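Local coordinates for Cfl (Pectobacterium brasiliense, PDB 7A9J), which is a coronafacic acid ligase of the ATP-dependent AMP-binding enzyme family, which probably activates a carboxylic acid substrate by adenylation for amide or thioester formation, at residues 23-28 and 52-57; 376-381 and 404-409; 444-449 and 485-490. The protein carries 1 engineered substitution. All coordinates share one frame; numbering follows the deposited sequence. Where two conformers were deposited one is given.

Contact 1 (23-28 and 52-57); sequences NTFSSF and NLLLLI
F28 and F25 reach from the first helix into a row of aliphatic side chains on helix 50-66. The F28 ring meets three residues. Its CE2 lies 3.6 Å from I57 CD1, and L54 CB sits at the ring edge, near the plane. Its CZ is 3.7 Å from L53 CD2. The F25 ring is used by its far end: CE1 lies 3.7 Å from I57 CG2, and CZ is 3.8 Å from L54 CD1. I57 thus serves both rings, one with each branch. Both phenylalanines hold CG anti to the backbone N (chi1 near 170°), which directs the rings toward helix 50-66. The short helix axes pass 12.1 Å apart and run at 142°, closer to antiparallel than to parallel. All five residues are buried. Further out, Y90 of helix 83-95 meets the F28 ring and also touches I57. Behind the rings, N23 caps the start of its helix: OD1 accepts from S26 N at 2.8 Å, with an N-H...O angle of 162°. At T24 the same helix lies against helices 83-95, 203-214 and 240-251. This is apolar helix-helix packing bridged by long side chains, in the large N-terminal part of an AMP-binding enzyme.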
loop_
_atom_site.group_PDB
_atom_site.type_symbol
_atom_site.label_atom_id
_atom_site.label_comp_id
_atom_site.label_asym_id
_atom_site.label_seq_id
_atom_site.Cartn_x
_atom_site.Cartn_y
_atom_site.Cartn_z
ATOM N N ASN A 23 -10.832 -14.451 16.510
ATOM C CA ASN A 23 -10.390 -14.317 15.128
ATOM C C ASN A 23 -11.041 -13.089 14.470
ATOM O O ASN A 23 -11.851 -12.368 15.087
ATOM C CB ASN A 23 -10.660 -15.597 14.375
ATOM C CG ASN A 23 -12.127 -15.963 14.352
ATOM O OD1 ASN A 23 -13.031 -15.102 14.258
ATOM N ND2 ASN A 23 -12.385 -17.263 14.396
ATOM N N THR A 24 -10.680 -12.825 13.203
ATOM C CA THR A 24 -11.082 -11.561 12.569
ATOM C C THR A 24 -12.617 -11.462 12.466
ATOM O O THR A 24 -13.212 -10.422 12.758
ATOM C CB THR A 24 -10.413 -11.431 11.183
ATOM O OG1 THR A 24 -8.976 -11.531 11.360
ATOM C CG2 THR A 24 -10.819 -10.106 10.491
ATOM N N PHE A 25 -13.283 -12.519 11.995
ATOM C CA PHE A 25 -14.738 -12.415 11.939
ATOM C C PHE A 25 -15.336 -12.215 13.329
ATOM O O PHE A 25 -16.234 -11.375 13.515
ATOM C CB PHE A 25 -15.393 -13.648 11.281
ATOM C CG PHE A 25 -16.892 -13.605 11.417
ATOM C CD1 PHE A 25 -17.647 -12.678 10.699
ATOM C CD2 PHE A 25 -17.539 -14.461 12.293
ATOM C CE1 PHE A 25 -19.044 -12.572 10.904
ATOM C CE2 PHE A 25 -18.967 -14.359 12.448
ATOM C CZ PHE A 25 -19.668 -13.441 11.722
ATOM N N SER A 26 -14.891 -13.010 14.308
ATOM C CA SER A 26 -15.586 -12.923 15.587
ATOM C C SER A 26 -15.319 -11.576 16.252
ATOM O O SER A 26 -16.163 -11.073 16.995
ATOM C CB SER A 26 -15.201 -14.101 16.478
ATOM O OG SER A 26 -13.865 -13.942 16.907
ATOM N N SER A 27 -14.168 -10.949 15.965
ATOM C CA SER A 27 -13.934 -9.595 16.458
ATOM C C SER A 27 -14.878 -8.603 15.813
ATOM O O SER A 27 -15.356 -7.672 16.472
ATOM C CB SER A 27 -12.472 -9.174 16.186
ATOM O OG SER A 27 -11.618 -9.887 17.040
ATOM N N PHE A 28 -15.103 -8.736 14.504
ATOM C CA PHE A 28 -16.066 -7.882 13.851
ATOM C C PHE A 28 -17.459 -8.082 14.468
ATOM O O PHE A 28 -18.184 -7.117 14.750
ATOM C CB PHE A 28 -16.129 -8.194 12.336
ATOM C CG PHE A 28 -17.258 -7.493 11.697
ATOM C CD1 PHE A 28 -17.129 -6.168 11.421
ATOM C CD2 PHE A 28 -18.525 -8.140 11.505
ATOM C CE1 PHE A 28 -18.172 -5.440 10.871
ATOM C CE2 PHE A 28 -19.584 -7.433 10.995
ATOM C CZ PHE A 28 -19.432 -6.073 10.668
ATOM N N ASN A 52 -26.493 -4.231 10.108
ATOM C CA ASN A 52 -26.921 -4.709 8.775
ATOM C C ASN A 52 -25.787 -5.332 7.966
ATOM O O ASN A 52 -26.042 -6.216 7.123
ATOM C CB ASN A 52 -27.621 -3.576 8.039
ATOM C CG ASN A 52 -29.100 -3.349 8.609
ATOM O OD1 ASN A 52 -29.802 -4.340 8.964
ATOM N ND2 ASN A 52 -29.551 -2.091 8.759
ATOM N N LEU A 53 -24.540 -4.859 8.148
ATOM C CA LEU A 53 -23.423 -5.530 7.517
ATOM C C LEU A 53 -23.252 -6.938 8.073
ATOM O O LEU A 53 -23.042 -7.874 7.300
ATOM C CB LEU A 53 -22.143 -4.686 7.679
ATOM C CG LEU A 53 -20.847 -5.295 7.204
ATOM C CD1 LEU A 53 -20.994 -5.636 5.739
ATOM C CD2 LEU A 53 -19.688 -4.241 7.427
ATOM N N LEU A 54 -23.373 -7.123 9.397
ATOM C CA LEU A 54 -23.374 -8.479 9.947
ATOM C C LEU A 54 -24.491 -9.337 9.346
ATOM O O LEU A 54 -24.272 -10.509 9.017
ATOM C CB LEU A 54 -23.466 -8.447 11.481
ATOM C CG LEU A 54 -23.615 -9.798 12.197
ATOM C CD1 LEU A 54 -22.328 -10.679 11.994
ATOM C CD2 LEU A 54 -23.902 -9.587 13.663
ATOM N N LEU A 55 -25.695 -8.789 9.195
ATOM C CA LEU A 55 -26.772 -9.584 8.606
ATOM C C LEU A 55 -26.425 -10.007 7.189
ATOM O O LEU A 55 -26.640 -11.167 6.835
ATOM C CB LEU A 55 -28.094 -8.826 8.605
ATOM C CG LEU A 55 -28.645 -8.564 10.005
ATOM C CD1 LEU A 55 -30.042 -8.056 9.803
ATOM C CD2 LEU A 55 -28.684 -9.832 10.828
ATOM N N LEU A 56 -25.845 -9.094 6.392
ATOM C CA LEU A 56 -25.433 -9.425 5.018
ATOM C C LEU A 56 -24.346 -10.512 5.002
ATOM O O LEU A 56 -24.419 -11.483 4.228
ATOM C CB LEU A 56 -24.906 -8.163 4.313
ATOM C CG LEU A 56 -24.295 -8.312 2.914
ATOM C CD1 LEU A 56 -25.388 -8.933 2.015
ATOM C CD2 LEU A 56 -23.904 -6.937 2.403
ATOM N N ILE A 57 -23.365 -10.381 5.899
ATOM C CA ILE A 57 -22.305 -11.382 6.024
ATOM C C ILE A 57 -22.899 -12.741 6.324
ATOM O O ILE A 57 -22.490 -13.769 5.748
ATOM C CB ILE A 57 -21.328 -10.976 7.143
ATOM C CG1 ILE A 57 -20.464 -9.843 6.645
ATOM C CG2 ILE A 57 -20.411 -12.172 7.483
ATOM C CD1 ILE A 57 -19.859 -9.014 7.798
#

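Contact 2 (376-381 and 404-409); sequences GELLIR and LATGDL
E377 and L378 pair with the chain around G407 in an antiparallel beta ladder interrupted by a beta bulge. The register shifts by two between the non-hydrogen-bonded pairs E377-L409 and L379-A405. At the regular end, I380 and L404 form a hydrogen-bonded pair. L404 N donates to I380 O at 2.9 Å, and I380 N returns a bond to L404 O. Past the corner, L378 N donates almost straight to D408 O at 2.8 Å.

The bulge is held by polar groups of T406. L378 O accepts twice, from T406 N at 3.1 Å and from T406 OG1 at 2.7 Å. The same OG1 accepts from D408 N, making an ST turn. T406 OG1 lies between its backbone N and carbonyl carbon (chi1 62°), where it can serve both partners. D408 itself is tied outward, to Y334 and R423.

Apolar contacts lie on two faces. L379 CD2 packs against A405 CB at 3.8 Å. On the face of I380 and L404, I380 CD1 meets T406 CG2 at 3.5 Å, the two side chains crossing at about a right angle. L378, I380 and T406 also touch Y334, whose strand lines the pocket of the bound indenone carboxylic acid.

The carboxylate of E377 closes the corner. Its chain is extended, so OE2 passes close to A405 CB and reaches the turn. There G407 N donates to E377 OE2 at 2.8 Å, on the anti side of the carboxylate and 17° out of its plane, with a bent N-H...O angle of 140°.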
loop_
_atom_site.group_PDB
_atom_site.type_symbol
_atom_site.label_atom_id
_atom_site.label_comp_id
_atom_site.label_asym_id
_atom_site.label_seq_id
_atom_site.Cartn_x
_atom_site.Cartn_y
_atom_site.Cartn_z
ATOM N N GLY A 376 23.405 -0.106 7.374
ATOM C CA GLY A 376 23.427 -1.408 6.730
ATOM C C GLY A 376 22.055 -1.797 6.241
ATOM O O GLY A 376 21.077 -1.072 6.427
ATOM N N GLU A 377 21.992 -2.960 5.598
ATOM C CA GLU A 377 20.698 -3.454 5.123
ATOM C C GLU A 377 19.723 -3.763 6.259
ATOM O O GLU A 377 20.071 -4.437 7.231
ATOM C CB GLU A 377 20.892 -4.706 4.254
ATOM C CG GLU A 377 19.545 -5.138 3.668
ATOM C CD GLU A 377 19.632 -6.293 2.672
ATOM O OE1 GLU A 377 20.699 -6.956 2.596
ATOM O OE2 GLU A 377 18.607 -6.528 1.986
ATOM N N LEU A 378 18.491 -3.281 6.111
ATOM C CA LEU A 378 17.407 -3.544 7.052
ATOM C C LEU A 378 16.857 -4.946 6.813
ATOM O O LEU A 378 16.415 -5.261 5.697
ATOM C CB LEU A 378 16.296 -2.520 6.883
ATOM C CG LEU A 378 15.035 -2.760 7.655
ATOM C CD1 LEU A 378 15.381 -2.774 9.125
ATOM C CD2 LEU A 378 14.060 -1.626 7.270
ATOM N N LEU A 379 16.906 -5.767 7.860
ATOM C CA LEU A 379 16.287 -7.084 7.920
ATOM C C LEU A 379 15.146 -7.060 8.930
ATOM O O LEU A 379 15.252 -6.428 9.981
ATOM C CB LEU A 379 17.317 -8.139 8.342
ATOM C CG LEU A 379 18.692 -8.137 7.668
ATOM C CD1 LEU A 379 19.531 -9.329 8.098
ATOM C CD2 LEU A 379 18.468 -8.140 6.201
ATOM N N ILE A 380 14.049 -7.756 8.634
ATOM C CA ILE A 380 12.847 -7.615 9.456
ATOM C C ILE A 380 12.262 -8.989 9.743
ATOM O O ILE A 380 12.169 -9.833 8.848
ATOM C CB ILE A 380 11.767 -6.715 8.808
ATOM C CG1 ILE A 380 12.336 -5.313 8.539
ATOM C CG2 ILE A 380 10.493 -6.621 9.741
ATOM C CD1 ILE A 380 11.468 -4.542 7.581
ATOM N N ARG A 381 11.857 -9.205 10.993
ATOM C CA ARG A 381 10.984 -10.310 11.336
ATOM C C ARG A 381 9.678 -9.757 11.923
ATOM O O ARG A 381 9.702 -8.888 12.804
ATOM C CB ARG A 381 11.692 -11.256 12.312
ATOM C CG ARG A 381 10.999 -12.588 12.492
ATOM C CD ARG A 381 12.085 -13.632 12.897
ATOM N NE ARG A 381 12.730 -13.249 14.150
ATOM C CZ ARG A 381 13.817 -13.832 14.649
ATOM N NH1 ARG A 381 14.385 -14.836 13.998
ATOM N NH2 ARG A 381 14.329 -13.409 15.807
ATOM N N LEU A 404 13.554 -11.310 6.730
ATOM C CA LEU A 404 13.377 -10.845 5.359
ATOM C C LEU A 404 14.379 -9.726 5.068
ATOM O O LEU A 404 14.378 -8.712 5.768
ATOM C CB LEU A 404 11.958 -10.329 5.137
ATOM C CG LEU A 404 11.639 -9.894 3.700
ATOM C CD1 LEU A 404 10.186 -10.183 3.364
ATOM C CD2 LEU A 404 11.929 -8.412 3.486
ATOM N N ALA A 405 15.175 -9.889 4.013
ATOM C CA ALA A 405 16.091 -8.844 3.561
ATOM C C ALA A 405 15.347 -7.864 2.668
ATOM O O ALA A 405 14.894 -8.230 1.580
ATOM C CB ALA A 405 17.283 -9.449 2.810
ATOM N N THR A 406 15.234 -6.619 3.114
ATOM C CA THR A 406 14.413 -5.638 2.406
ATOM C C THR A 406 15.095 -5.035 1.177
ATOM O O THR A 406 14.395 -4.456 0.332
ATOM C CB THR A 406 14.072 -4.480 3.320
ATOM O OG1 THR A 406 15.310 -3.855 3.703
ATOM C CG2 THR A 406 13.309 -4.954 4.586
ATOM N N GLY A 407 16.417 -5.062 1.103
ATOM C CA GLY A 407 17.161 -4.359 0.087
ATOM C C GLY A 407 17.327 -2.878 0.357
ATOM O O GLY A 407 17.887 -2.183 -0.494
ATOM N N ASP A 408 16.860 -2.393 1.511
ATOM C CA ASP A 408 16.933 -0.988 1.922
ATOM C C ASP A 408 18.013 -0.812 2.983
ATOM O O ASP A 408 18.168 -1.650 3.868
ATOM C CB ASP A 408 15.602 -0.504 2.475
ATOM C CG ASP A 408 14.504 -0.440 1.395
ATOM O OD1 ASP A 408 13.333 -0.662 1.748
ATOM O OD2 ASP A 408 14.882 -0.254 0.192
ATOM N N LEU A 409 18.768 0.266 2.861
ATOM C CA LEU A 409 19.809 0.647 3.813
ATOM C C LEU A 409 19.234 1.591 4.862
ATOM O O LEU A 409 18.470 2.496 4.533
ATOM C CB LEU A 409 20.905 1.362 3.088
ATOM C CG LEU A 409 21.614 0.507 2.041
ATOM C CD1 LEU A 409 22.764 1.295 1.416
ATOM C CD2 LEU A 409 22.187 -0.709 2.753
#

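Contact 3 (444-449 and 485-490); sequences LIQHAD and ASYLSD
H447 and Y487 form a T-shaped (edge-to-face) aromatic pair. The imidazole edge points at the phenol face, with the planes at 84° and the centroids 5.0 Å apart. H447 CD2 does the touching. It lies 3.7 Å from Y487 CD1, above the ring but offset toward its rim. The Y487 side chain leaves its helix with CG anti to the backbone N (chi1 169°), which sends the ring across to the other segment.

Apolar contact is slighter. L444 CD2 meets L488 CD2 at 4.0 Å, the two side chains crossing at an angle. L444 also packs on strand 450-460, and L488 on the loop at H497 and P498.

Polar bonds lie within the first segment or run to nearby residues. H447 ND1 accepts from D449 N at 3.2 Å, with the donor 25° out of the imidazole plane; this may limit the rotation of the ring. Y487 OH is hydrogen-bonded to T443 O, and Q446 CB is its close van der Waals neighbour at 3.3 Å. Q446 NE2 donates to N442 O and Q320 OE1.

The contact joins the last turn of helix 437-445 and the loop that follows it to helix 481-491, within the C-terminal domain of the AMP-binding enzyme fold.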
loop_
_atom_site.group_PDB
_atom_site.type_symbol
_atom_site.label_atom_id
_atom_site.label_comp_id
_atom_site.label_asym_id
_atom_site.label_seq_id
_atom_site.Cartn_x
_atom_site.Cartn_y
_atom_site.Cartn_z
ATOM N N LEU A 444 19.806 18.902 -1.222
ATOM C CA LEU A 444 19.706 19.811 -2.362
ATOM C C LEU A 444 18.356 20.499 -2.406
ATOM O O LEU A 444 18.270 21.725 -2.550
ATOM C CB LEU A 444 19.943 19.035 -3.662
ATOM C CG LEU A 444 21.394 18.655 -3.932
ATOM C CD1 LEU A 444 21.453 17.648 -5.056
ATOM C CD2 LEU A 444 22.245 19.891 -4.248
ATOM N N ILE A 445 17.283 19.724 -2.269
ATOM C CA ILE A 445 15.954 20.297 -2.419
ATOM C C ILE A 445 15.604 21.326 -1.319
ATOM O O ILE A 445 14.690 22.142 -1.508
ATOM C CB ILE A 445 14.930 19.143 -2.500
ATOM C CG1 ILE A 445 13.610 19.636 -3.102
ATOM C CG2 ILE A 445 14.663 18.575 -1.116
ATOM C CD1 ILE A 445 12.519 18.589 -3.102
ATOM N N GLN A 446 16.318 21.346 -0.185
ATOM C CA GLN A 446 16.058 22.376 0.817
ATOM C C GLN A 446 16.387 23.766 0.299
ATOM O O GLN A 446 15.834 24.758 0.803
ATOM C CB GLN A 446 16.859 22.114 2.100
ATOM C CG GLN A 446 16.608 20.765 2.732
ATOM C CD GLN A 446 15.135 20.426 2.756
ATOM O OE1 GLN A 446 14.304 21.245 3.167
ATOM N NE2 GLN A 446 14.794 19.239 2.255
ATOM N N HIS A 447 17.279 23.865 -0.687
ATOM C CA HIS A 447 17.596 25.167 -1.248
ATOM C C HIS A 447 16.352 25.775 -1.884
ATOM O O HIS A 447 15.553 25.077 -2.519
ATOM C CB HIS A 447 18.725 25.046 -2.268
ATOM C CG HIS A 447 19.478 26.317 -2.446
ATOM N ND1 HIS A 447 19.105 27.278 -3.363
ATOM C CD2 HIS A 447 20.546 26.818 -1.784
ATOM C CE1 HIS A 447 19.937 28.301 -3.284
ATOM N NE2 HIS A 447 20.821 28.049 -2.334
ATOM N N ALA A 448 16.168 27.081 -1.667
ATOM C CA ALA A 448 14.989 27.766 -2.187
ATOM C C ALA A 448 14.951 27.767 -3.713
ATOM O O ALA A 448 13.866 27.723 -4.308
ATOM C CB ALA A 448 14.947 29.197 -1.657
ATOM N N ASP A 449 16.111 27.804 -4.362
ATOM C CA ASP A 449 16.172 27.848 -5.815
ATOM C C ASP A 449 16.099 26.472 -6.475
ATOM O O ASP A 449 16.063 26.403 -7.709
ATOM C CB ASP A 449 17.451 28.568 -6.256
ATOM C CG ASP A 449 17.531 29.991 -5.725
ATOM O OD1 ASP A 449 16.485 30.677 -5.709
ATOM O OD2 ASP A 449 18.634 30.418 -5.315
ATOM N N ALA A 485 27.464 24.428 -4.840
ATOM C CA ALA A 485 28.676 23.878 -4.252
ATOM C C ALA A 485 28.960 24.523 -2.893
ATOM O O ALA A 485 29.250 23.825 -1.914
ATOM C CB ALA A 485 29.854 24.044 -5.221
ATOM N N SER A 486 28.830 25.848 -2.793
ATOM C CA SER A 486 29.062 26.477 -1.498
ATOM C C SER A 486 28.020 26.031 -0.476
ATOM O O SER A 486 28.359 25.740 0.676
ATOM C CB SER A 486 29.085 28.003 -1.638
ATOM O OG SER A 486 27.813 28.507 -1.995
ATOM N N TYR A 487 26.756 25.932 -0.889
ATOM C CA TYR A 487 25.703 25.449 0.007
ATOM C C TYR A 487 26.004 24.041 0.523
ATOM O O TYR A 487 25.779 23.745 1.706
ATOM C CB TYR A 487 24.355 25.494 -0.726
ATOM C CG TYR A 487 23.209 24.790 -0.035
ATOM C CD1 TYR A 487 22.507 25.392 1.002
ATOM C CD2 TYR A 487 22.819 23.522 -0.435
ATOM C CE1 TYR A 487 21.441 24.728 1.628
ATOM C CE2 TYR A 487 21.775 22.861 0.171
ATOM C CZ TYR A 487 21.087 23.457 1.197
ATOM O OH TYR A 487 20.049 22.761 1.780
ATOM N N LEU A 488 26.518 23.159 -0.344
ATOM C CA LEU A 488 26.842 21.805 0.098
ATOM C C LEU A 488 28.059 21.778 1.027
ATOM O O LEU A 488 28.121 20.939 1.931
ATOM C CB LEU A 488 27.061 20.896 -1.112
ATOM C CG LEU A 488 25.818 20.593 -1.951
ATOM C CD1 LEU A 488 26.180 19.671 -3.088
ATOM C CD2 LEU A 488 24.759 19.928 -1.127
ATOM N N SER A 489 29.033 22.671 0.825
ATOM C CA SER A 489 30.173 22.756 1.740
ATOM C C SER A 489 29.728 22.953 3.185
ATOM O O SER A 489 30.337 22.409 4.115
ATOM C CB SER A 489 31.078 23.906 1.319
ATOM O OG SER A 489 31.130 23.967 -0.099
ATOM N N ASP A 490 28.672 23.735 3.396
ATOM C CA ASP A 490 28.180 23.990 4.741
ATOM C C ASP A 490 27.303 22.868 5.280
ATOM O O ASP A 490 27.051 22.834 6.488
ATOM C CB ASP A 490 27.392 25.306 4.771
ATOM C CG ASP A 490 28.149 26.471 4.115
ATOM O OD1 ASP A 490 29.400 26.532 4.203
ATOM O OD2 ASP A 490 27.478 27.337 3.508
#

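The three contacts follow one another along the chain without overlap, and none touches another. Contact 1 joins helices 24-34 and 50-66. Contact 2 pairs strand 376-381 with strands 404-406 and 408-412. Contact 3 sets the end of helix 437-445 and its following loop against helix 481-491. Centres are about 36 Å apart for contacts 1 and 2, about 31 Å for 2 and 3, and about 55 Å for 1 and 3. In contact 2 the L404 side chain lies about 10 Å from the bound acid. Contacts 1 and 3 belong to the large N-terminal part and the C-terminal domain, which in this family reorient during the reaction, and probably do so here.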